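Long-range contact in CurF (Lyngbya majuscula, PDB 2Q35), which probably decarboxylates an acyl-carrier-bound intermediate during polyketide chain beta-branching, as the crotonase-fold ECH2 domain of CurF: residues Met128-Thr133 with Ser237-Glu242. The protein carries 1 engineered substitution. Numbering follows the deposited sequence.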
loop_
_atom_site.group_PDB
_atom_site.type_symbol
_atom_site.label_atom_id
_atom_site.label_comp_id
_atom_site.label_asym_id
_atom_site.label_seq_id
_atom_site.Cartn_x
_atom_site.Cartn_y
_atom_site.Cartn_z
ATOM N N MET A 128 2.502 -18.946 13.675
ATOM C CA MET A 128 3.935 -19.171 13.869
ATOM C C MET A 128 4.355 -19.214 15.341
ATOM O O MET A 128 5.451 -19.695 15.666
ATOM C CB MET A 128 4.768 -18.155 13.083
ATOM C CG MET A 128 4.686 -18.355 11.547
ATOM S SD MET A 128 5.672 -19.762 10.999
ATOM C CE MET A 128 7.294 -19.017 10.905
ATOM N N LYS A 129 3.489 -18.705 16.209
ATOM C CA LYS A 129 3.711 -18.861 17.655
ATOM C C LYS A 129 3.697 -20.335 18.024
ATOM O O LYS A 129 4.530 -20.795 18.810
ATOM C CB LYS A 129 2.666 -18.106 18.458
ATOM C CG LYS A 129 2.804 -18.301 19.992
ATOM C CD LYS A 129 2.278 -17.119 20.795
ATOM C CE LYS A 129 3.383 -16.097 21.132
ATOM N NZ LYS A 129 2.885 -14.811 21.783
ATOM N N TYR A 130 2.759 -21.084 17.444
ATOM C CA TYR A 130 2.729 -22.539 17.608
ATOM C C TYR A 130 3.818 -23.235 16.812
ATOM O O TYR A 130 4.115 -24.390 17.071
ATOM C CB TYR A 130 1.401 -23.119 17.141
ATOM C CG TYR A 130 0.187 -22.574 17.844
ATOM C CD1 TYR A 130 0.030 -22.729 19.219
ATOM C CD2 TYR A 130 -0.810 -21.917 17.129
ATOM C CE1 TYR A 130 -1.090 -22.242 19.865
ATOM C CE2 TYR A 130 -1.951 -21.424 17.765
ATOM C CZ TYR A 130 -2.076 -21.589 19.135
ATOM O OH TYR A 130 -3.211 -21.103 19.767
ATOM N N GLY A 131 4.364 -22.543 15.812
ATOM C CA GLY A 131 5.536 -23.036 15.094
ATOM C C GLY A 131 5.265 -23.462 13.669
ATOM O O GLY A 131 6.158 -24.029 13.033
ATOM N N PHE A 132 4.051 -23.196 13.170
ATOM C CA PHE A 132 3.690 -23.630 11.803
ATOM C C PHE A 132 3.162 -22.459 10.980
ATOM O O PHE A 132 2.916 -21.363 11.505
ATOM C CB PHE A 132 2.706 -24.813 11.809
ATOM C CG PHE A 132 1.462 -24.573 12.613
ATOM C CD1 PHE A 132 0.460 -23.747 12.137
ATOM C CD2 PHE A 132 1.296 -25.175 13.857
ATOM C CE1 PHE A 132 -0.695 -23.514 12.883
ATOM C CE2 PHE A 132 0.139 -24.940 14.610
ATOM C CZ PHE A 132 -0.844 -24.124 14.125
ATOM N N THR A 133 3.059 -22.667 9.672
ATOM C CA THR A 133 2.724 -21.572 8.744
ATOM C C THR A 133 1.207 -21.368 8.636
ATOM O O THR A 133 0.434 -22.252 9.024
ATOM C CB THR A 133 3.321 -21.842 7.352
ATOM O OG1 THR A 133 2.864 -23.123 6.904
ATOM C CG2 THR A 133 4.856 -21.885 7.422
ATOM N N SER A 237 4.231 -30.503 21.118
ATOM C CA SER A 237 4.753 -29.946 22.372
ATOM C C SER A 237 4.626 -28.420 22.440
ATOM O O SER A 237 4.320 -27.848 23.502
ATOM C CB SER A 237 6.213 -30.381 22.588
ATOM O OG SER A 237 6.775 -29.757 23.738
ATOM N N ARG A 238 4.860 -27.756 21.310
ATOM C CA ARG A 238 4.705 -26.307 21.244
ATOM C C ARG A 238 3.252 -25.919 21.525
ATOM O O ARG A 238 2.996 -24.969 22.279
ATOM C CB ARG A 238 5.187 -25.763 19.882
ATOM C CG ARG A 238 6.697 -25.819 19.708
ATOM C CD ARG A 238 7.096 -25.312 18.348
ATOM N NE ARG A 238 8.477 -24.843 18.283
ATOM C CZ ARG A 238 8.847 -23.552 18.232
ATOM N NH1 ARG A 238 7.942 -22.581 18.215
ATOM N NH2 ARG A 238 10.126 -23.256 18.154
ATOM N N ILE A 239 2.304 -26.671 20.951
ATOM C CA ILE A 239 0.886 -26.388 21.176
ATOM C C ILE A 239 0.564 -26.635 22.650
ATOM O O ILE A 239 -0.095 -25.808 23.285
ATOM C CB ILE A 239 -0.051 -27.204 20.262
ATOM C CG1 ILE A 239 0.238 -26.843 18.792
ATOM C CG2 ILE A 239 -1.530 -26.924 20.620
ATOM C CD1 ILE A 239 -0.286 -27.859 17.784
ATOM N N GLN A 240 1.047 -27.756 23.185
ATOM C CA GLN A 240 0.850 -28.066 24.616
ATOM C C GLN A 240 1.258 -26.900 25.512
ATOM O O GLN A 240 0.556 -26.578 26.474
ATOM C CB GLN A 240 1.627 -29.313 25.040
ATOM C CG GLN A 240 1.492 -29.607 26.557
ATOM C CD GLN A 240 2.124 -30.927 26.967
ATOM O OE1 GLN A 240 2.035 -31.927 26.243
ATOM N NE2 GLN A 240 2.777 -30.938 28.128
ATOM N N GLN A 241 2.379 -26.259 25.192
ATOM C CA GLN A 241 2.894 -25.208 26.074
ATOM C C GLN A 241 2.149 -23.884 25.941
ATOM O O GLN A 241 2.383 -22.977 26.734
ATOM C CB GLN A 241 4.406 -25.033 25.904
ATOM C CG GLN A 241 5.184 -26.284 26.306
ATOM C CD GLN A 241 4.824 -26.792 27.709
ATOM O OE1 GLN A 241 4.687 -28.002 27.930
ATOM N NE2 GLN A 241 4.663 -25.862 28.659
ATOM N N GLU A 242 1.224 -23.781 24.977
ATOM C CA GLU A 242 0.411 -22.559 24.857
ATOM C C GLU A 242 -0.927 -22.597 25.623
ATOM O O GLU A 242 -1.648 -21.590 25.656
ATOM C CB GLU A 242 0.173 -22.197 23.389
ATOM C CG GLU A 242 1.455 -21.887 22.588
ATOM C CD GLU A 242 2.249 -20.710 23.150
ATOM O OE1 GLU A 242 1.659 -19.623 23.327
ATOM O OE2 GLU A 242 3.468 -20.869 23.402
#
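Arg238 closes on the carbonyl oxygen of Tyr130 with its aliphatic chain: CB lies 3.3 Å and CD 3.4 Å from Tyr130 O, which is buried here without a hydrogen-bond partner. In this crotonase-fold chain the contact joins the end of the short helix 127-130 to the C-terminal helix 235-240, the closest CA pair being Tyr130 and Ile239. CG of Arg238 is anti to the carbonyl carbon (chi1 -71°), and the chain then runs extended to NE, carrying the guanidinium past Gly131. Lys129 O is in the guanidinium plane at its edge, but at 3.9 Å from NH1 it is too far for a hydrogen bond; the firm polar partner is Lys194 O of the second subunit, bound by NH2. An alanine in place of Arg238 would probably leave Lys194 O of that subunit without this donor and open a gap beside Tyr130 O, where CD had lain. Gly131 has positive phi (110°); a CB here would press on the carbonyl oxygen of Tyr130 and also run into Arg238 CD, so both the backbone turn and the arginine's position call for glycine. Beside Arg238 the apolar part of the contact is carried by Tyr130, Phe132 and Ile239. The Tyr130 ring crosses Ile239 at about a right angle, CD1 being 4.1 Å from CG1, while Ile239 CD1 comes near the plane of the Phe132 ring at its edge. Helix 66-73 packs against both Tyr130 and Ile239, and Phe230 meets the Phe132 ring edge-to-face. Glu242 CG, anti to the carbonyl carbon (chi1 -62°), lies 3.7 Å from Tyr130 CE1, the carboxylate plane steeply inclined to the ring. That carboxylate also crosses the lysine chain: OE1 of Glu242 touches Lys129 CD at 3.6 Å, whereas Lys129 NZ stays 5.2 Å from the same oxygen.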